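Local coordinates for Alpha/beta hydrolase (Streptomyces albidoflavus, PDB 6KSU), which probably acts as a penicillin-binding-protein-like cyclase that closes non-ribosomal peptides into macrolactams by heterochiral coupling, at residues Y396-L401 / G464-H469; V138-E143 / F172-T177. All coordinates share one frame; numbering follows the deposited sequence.

Interaction 1: Y396-L401 / G464-H469; sequences YANGDL and GGRAMH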
loop_
_atom_site.group_PDB
_atom_site.type_symbol
_atom_site.label_atom_id
_atom_site.label_comp_id
_atom_site.label_asym_id
_atom_site.label_seq_id
_atom_site.Cartn_x
_atom_site.Cartn_y
_atom_site.Cartn_z
ATOM N N TYR A 396 13.782 -4.469 19.532
ATOM C CA TYR A 396 13.206 -5.010 18.308
ATOM C C TYR A 396 13.462 -4.035 17.171
ATOM O O TYR A 396 13.465 -2.819 17.374
ATOM C CB TYR A 396 11.705 -5.282 18.452
ATOM C CG TYR A 396 11.375 -6.260 19.567
ATOM C CD1 TYR A 396 10.919 -7.538 19.279
ATOM C CD2 TYR A 396 11.510 -5.895 20.909
ATOM C CE1 TYR A 396 10.610 -8.437 20.284
ATOM C CE2 TYR A 396 11.203 -6.787 21.929
ATOM C CZ TYR A 396 10.759 -8.063 21.608
ATOM O OH TYR A 396 10.449 -8.962 22.599
ATOM N N ALA A 397 13.689 -4.562 15.971
ATOM C CA ALA A 397 14.118 -3.680 14.905
ATOM C C ALA A 397 13.557 -4.117 13.568
ATOM O O ALA A 397 13.390 -5.311 13.289
ATOM C CB ALA A 397 15.639 -3.589 14.810
ATOM N N ASN A 398 13.269 -3.105 12.749
ATOM C CA ASN A 398 13.018 -3.245 11.321
ATOM C C ASN A 398 13.881 -2.183 10.644
ATOM O O ASN A 398 13.466 -1.020 10.526
ATOM C CB ASN A 398 11.538 -3.071 10.990
ATOM C CG ASN A 398 11.225 -3.401 9.533
ATOM O OD1 ASN A 398 11.875 -2.882 8.624
ATOM N ND2 ASN A 398 10.231 -4.270 9.308
ATOM N N GLY A 399 15.071 -2.593 10.202
ATOM C CA GLY A 399 15.988 -1.687 9.524
ATOM C C GLY A 399 16.480 -0.606 10.469
ATOM O O GLY A 399 17.097 -0.886 11.500
ATOM N N ASP A 400 16.189 0.655 10.133
ATOM C CA ASP A 400 16.600 1.770 10.980
ATOM C C ASP A 400 15.703 1.918 12.202
ATOM O O ASP A 400 16.151 2.412 13.242
ATOM C CB ASP A 400 16.597 3.076 10.172
ATOM C CG ASP A 400 17.960 3.396 9.561
ATOM O OD1 ASP A 400 18.192 4.583 9.205
ATOM O OD2 ASP A 400 18.799 2.468 9.443
ATOM N N LEU A 401 14.447 1.499 12.097
ATOM C CA LEU A 401 13.459 1.765 13.133
ATOM C C LEU A 401 13.571 0.738 14.249
ATOM O O LEU A 401 13.692 -0.466 13.997
ATOM C CB LEU A 401 12.050 1.765 12.536
ATOM C CG LEU A 401 11.943 2.452 11.155
ATOM C CD1 LEU A 401 10.612 2.169 10.440
ATOM C CD2 LEU A 401 12.192 3.962 11.265
ATOM N N GLY A 464 0.873 -2.373 12.686
ATOM C CA GLY A 464 0.789 -1.648 11.418
ATOM C C GLY A 464 1.292 -2.461 10.229
ATOM O O GLY A 464 1.822 -1.905 9.266
ATOM N N GLY A 465 1.166 -3.787 10.302
ATOM C CA GLY A 465 1.637 -4.681 9.259
ATOM C C GLY A 465 3.139 -4.777 9.093
ATOM O O GLY A 465 3.590 -5.455 8.170
ATOM N N ARG A 466 3.941 -4.131 9.940
ATOM C CA ARG A 466 5.381 -4.352 9.916
ATOM C C ARG A 466 5.782 -5.312 11.032
ATOM O O ARG A 466 5.142 -5.355 12.082
ATOM C CB ARG A 466 6.155 -3.039 10.079
ATOM C CG ARG A 466 6.452 -2.346 8.752
ATOM C CD ARG A 466 5.243 -1.538 8.284
ATOM N NE ARG A 466 5.585 -0.554 7.262
ATOM C CZ ARG A 466 4.681 0.134 6.568
ATOM N NH1 ARG A 466 3.388 -0.071 6.814
ATOM N NH2 ARG A 466 5.064 1.011 5.627
ATOM N N ALA A 467 6.836 -6.097 10.780
ATOM C CA ALA A 467 7.494 -6.908 11.792
ATOM C C ALA A 467 8.754 -6.190 12.258
ATOM O O ALA A 467 9.363 -5.410 11.525
ATOM C CB ALA A 467 7.874 -8.308 11.266
ATOM N N MET A 468 9.129 -6.446 13.498
ATOM C CA MET A 468 10.386 -5.952 14.040
ATOM C C MET A 468 11.096 -7.123 14.689
ATOM O O MET A 468 10.501 -7.824 15.508
ATOM C CB MET A 468 10.139 -4.820 15.040
ATOM C CG MET A 468 9.137 -3.802 14.502
ATOM S SD MET A 468 9.272 -2.114 15.082
ATOM C CE MET A 468 11.026 -1.835 15.112
ATOM N N HIS A 469 12.364 -7.315 14.339
ATOM C CA HIS A 469 13.127 -8.468 14.787
ATOM C C HIS A 469 13.752 -8.239 16.164
ATOM O O HIS A 469 14.534 -7.305 16.349
ATOM C CB HIS A 469 14.227 -8.777 13.768
ATOM C CG HIS A 469 14.894 -10.093 13.989
ATOM N ND1 HIS A 469 16.108 -10.418 13.419
ATOM C CD2 HIS A 469 14.516 -11.175 14.713
ATOM C CE1 HIS A 469 16.446 -11.645 13.783
ATOM N NE2 HIS A 469 15.498 -12.124 14.569
#
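Ala-397 and His-469 form an antiparallel hydrogen-bonded pair between the first and last strands of the C-terminal eight-stranded antiparallel barrel, so this contact is the seam that closes it. Ala-397 N donates to His-469 O over 2.9 Å, and His-469 N donates back to Ala-397 O, though the distance is doubtfully short. The side chains of Ala-397 and His-469 leave the same face of the sheet. Past this pair the strands diverge, their directions 127° apart, and a side chain takes over: Asn-398 ND2 donates to Ala-467 O at 2.6 Å, nearly straight and in the carbonyl plane. With CG anti to the backbone N (chi1 -172°), the amide of Asn-398 swings toward strand 466-469, while its OD1 accepts from Asp-140 N. Tyr-396 lays CB against Met-468 CB, its ring edge near Met-468 O and its hydroxyl bonded to His-392 O. The type II' turn from Asn-398 to Leu-401 brings Leu-401 O near Met-468. The chain of Met-468 bends at chi3, which puts CE close to the carbonyl oxygens of both Tyr-396 and Leu-401, 3.2 Å from Leu-401 O.

Interaction 2: V138-E143 / F172-T177; sequences VVDSIE and FSYSNT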
loop_
_atom_site.group_PDB
_atom_site.type_symbol
_atom_site.label_atom_id
_atom_site.label_comp_id
_atom_site.label_asym_id
_atom_site.label_seq_id
_atom_site.Cartn_x
_atom_site.Cartn_y
_atom_site.Cartn_z
ATOM N N VAL A 138 12.241 -9.142 4.018
ATOM C CA VAL A 138 12.968 -7.918 3.705
ATOM C C VAL A 138 12.508 -6.803 4.640
ATOM O O VAL A 138 11.315 -6.670 4.943
ATOM C CB VAL A 138 12.761 -7.538 2.224
ATOM C CG1 VAL A 138 13.872 -6.620 1.760
ATOM C CG2 VAL A 138 12.693 -8.797 1.338
ATOM N N VAL A 139 13.459 -5.996 5.104
ATOM C CA VAL A 139 13.142 -4.807 5.887
ATOM C C VAL A 139 12.322 -3.828 5.037
ATOM O O VAL A 139 12.246 -3.954 3.810
ATOM C CB VAL A 139 14.420 -4.133 6.422
ATOM C CG1 VAL A 139 15.150 -5.054 7.399
ATOM C CG2 VAL A 139 15.332 -3.766 5.274
ATOM N N ASP A 140 11.726 -2.833 5.682
ATOM C CA ASP A 140 10.829 -1.930 4.971
ATOM C C ASP A 140 11.601 -0.912 4.127
ATOM O O ASP A 140 11.364 -0.801 2.920
ATOM C CB ASP A 140 9.885 -1.250 5.966
ATOM C CG ASP A 140 8.906 -0.278 5.290
ATOM O OD1 ASP A 140 8.699 -0.368 4.054
ATOM O OD2 ASP A 140 8.342 0.580 6.004
ATOM N N SER A 141 12.566 -0.209 4.718
ATOM C CA SER A 141 13.277 0.873 4.048
ATOM C C SER A 141 14.779 0.686 4.163
ATOM O O SER A 141 15.292 0.379 5.243
ATOM C CB SER A 141 12.902 2.228 4.649
ATOM O OG SER A 141 11.499 2.319 4.795
ATOM N N ILE A 142 15.476 0.910 3.046
ATOM C CA ILE A 142 16.933 0.847 2.952
ATOM C C ILE A 142 17.418 2.087 2.207
ATOM O O ILE A 142 16.943 2.369 1.101
ATOM C CB ILE A 142 17.401 -0.426 2.218
ATOM C CG1 ILE A 142 17.315 -1.643 3.127
ATOM C CG2 ILE A 142 18.818 -0.272 1.710
ATOM C CD1 ILE A 142 17.694 -2.926 2.428
ATOM N N GLU A 143 18.360 2.824 2.807
ATOM C CA GLU A 143 19.004 3.955 2.141
ATOM C C GLU A 143 19.590 3.536 0.802
ATOM O O GLU A 143 20.545 2.756 0.750
ATOM C CB GLU A 143 20.115 4.550 3.015
ATOM C CG GLU A 143 20.725 5.899 2.544
ATOM C CD GLU A 143 21.701 5.804 1.344
ATOM O OE1 GLU A 143 22.924 5.578 1.545
ATOM O OE2 GLU A 143 21.251 6.023 0.197
ATOM N N PHE A 172 4.320 -12.143 7.679
ATOM C CA PHE A 172 4.079 -10.942 6.891
ATOM C C PHE A 172 4.844 -9.758 7.481
ATOM O O PHE A 172 4.816 -9.531 8.694
ATOM C CB PHE A 172 2.586 -10.644 6.850
ATOM C CG PHE A 172 2.238 -9.382 6.098
ATOM C CD1 PHE A 172 1.957 -9.428 4.730
ATOM C CD2 PHE A 172 2.198 -8.154 6.746
ATOM C CE1 PHE A 172 1.645 -8.281 4.008
ATOM C CE2 PHE A 172 1.869 -6.977 6.028
ATOM C CZ PHE A 172 1.591 -7.044 4.660
ATOM N N SER A 173 5.557 -9.025 6.630
ATOM C CA SER A 173 6.069 -7.717 7.023
ATOM C C SER A 173 6.087 -6.809 5.799
ATOM O O SER A 173 6.772 -7.099 4.814
ATOM C CB SER A 173 7.462 -7.816 7.654
ATOM O OG SER A 173 7.898 -6.541 8.098
ATOM N N TYR A 174 5.349 -5.701 5.867
ATOM C CA TYR A 174 5.236 -4.815 4.716
ATOM C C TYR A 174 6.597 -4.229 4.369
ATOM O O TYR A 174 7.366 -3.850 5.254
ATOM C CB TYR A 174 4.237 -3.708 5.022
ATOM C CG TYR A 174 3.798 -2.880 3.843
ATOM C CD1 TYR A 174 2.536 -3.069 3.262
ATOM C CD2 TYR A 174 4.614 -1.883 3.321
ATOM C CE1 TYR A 174 2.102 -2.283 2.186
ATOM C CE2 TYR A 174 4.176 -1.084 2.231
ATOM C CZ TYR A 174 2.927 -1.300 1.678
ATOM O OH TYR A 174 2.502 -0.525 0.622
ATOM N N SER A 175 6.897 -4.153 3.073
ATOM C CA SER A 175 8.254 -3.815 2.641
ATOM C C SER A 175 8.193 -3.076 1.305
ATOM O O SER A 175 7.856 -3.666 0.280
ATOM C CB SER A 175 9.117 -5.083 2.542
ATOM O OG SER A 175 10.389 -4.800 1.985
ATOM N N ASN A 176 8.492 -1.777 1.325
ATOM C CA ASN A 176 8.693 -1.047 0.082
ATOM C C ASN A 176 9.897 -1.592 -0.667
ATOM O O ASN A 176 9.895 -1.682 -1.902
ATOM C CB ASN A 176 8.882 0.447 0.386
ATOM C CG ASN A 176 7.611 1.109 0.876
ATOM O OD1 ASN A 176 6.566 0.981 0.253
ATOM N ND2 ASN A 176 7.688 1.798 2.009
ATOM N N THR A 177 10.946 -1.935 0.076
ATOM C CA THR A 177 12.164 -2.466 -0.519
ATOM C C THR A 177 11.903 -3.785 -1.226
ATOM O O THR A 177 12.494 -4.064 -2.278
ATOM C CB THR A 177 13.209 -2.636 0.579
ATOM O OG1 THR A 177 13.326 -1.398 1.294
ATOM C CG2 THR A 177 14.563 -3.035 -0.007
HETATM O O HOH W 1 9.187 -8.283 4.589
HETATM O O HOH W 2 9.502 -5.244 6.496
HETATM O O HOH W 3 10.153 3.137 2.388
#
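Asp-140 and Ser-175 bring the two backbones together, their CA atoms 4.0 Å apart, where the irregular loop 138-143 meets the start of helix 176-189. Asp-140 O receives two donors from Thr-177, both from the same face of its carbonyl plane: the backbone N at 3.1 Å and OG1 at 2.6 Å, the hydroxyl standing well above that plane. Threonine suits this place because its methyl, CG2, turns instead to Val-138 CG1 and Ile-142 CD1. Ser-175 is the N-cap: its OG donates to Val-139 O at 2.7 Å and accepts from Gly-178 N, tying the loop to the first turn of the helix. Extended away from its own N (chi1 180°), Asp-140 lays its carboxylate alongside the amide of Asn-176, and its OD1 takes Asn-176 N in an almost linear bond of 3.1 Å. OD2 forms a salt bridge with Arg-466. Two waters link the segments at Val-138 O: one donates to it and to Ser-173 O, the other to it and to Tyr-174 O while accepting from Ser-173 OG. Tyr-174 and Asn-176 match the (S/Y)xN element of serine penicillin-recognising enzymes, beside a likely SxxK motif at Ser-83 and Lys-86; Asn-176 OD1 accepts from Lys-86 NZ, and Tyr-174 OH bonds weakly to Ser-83 and Lys-86. The loop thus probably helps to hold Tyr-174 and Asn-176 at the presumed active site, and the carboxylate of Asp-140, a negative group at the positive end of helix 176-189, probably stabilises the helix start.

How the interactions relate
Interaction 2 comes first along the chain and lies within the beta-lactamase-like domain; interaction 1 follows, joining the ends of the C-terminal barrel. Their centres are about 9 Å apart, and they touch directly where segment 464-469 runs beside 172-177: Gly-465 O lies 2.9 Å from Tyr-174 N, and Ala-467 N the same distance from Ser-173 OG, both probable hydrogen bonds. Asp-140 of interaction 2 is also tied to both segments of interaction 1, to Asn-398 and Arg-466, which adds loop 138-143 to this junction. The barrel's closing seam is thereby docked beside the presumed active site, consistent with the C-terminal domain helping to shape it.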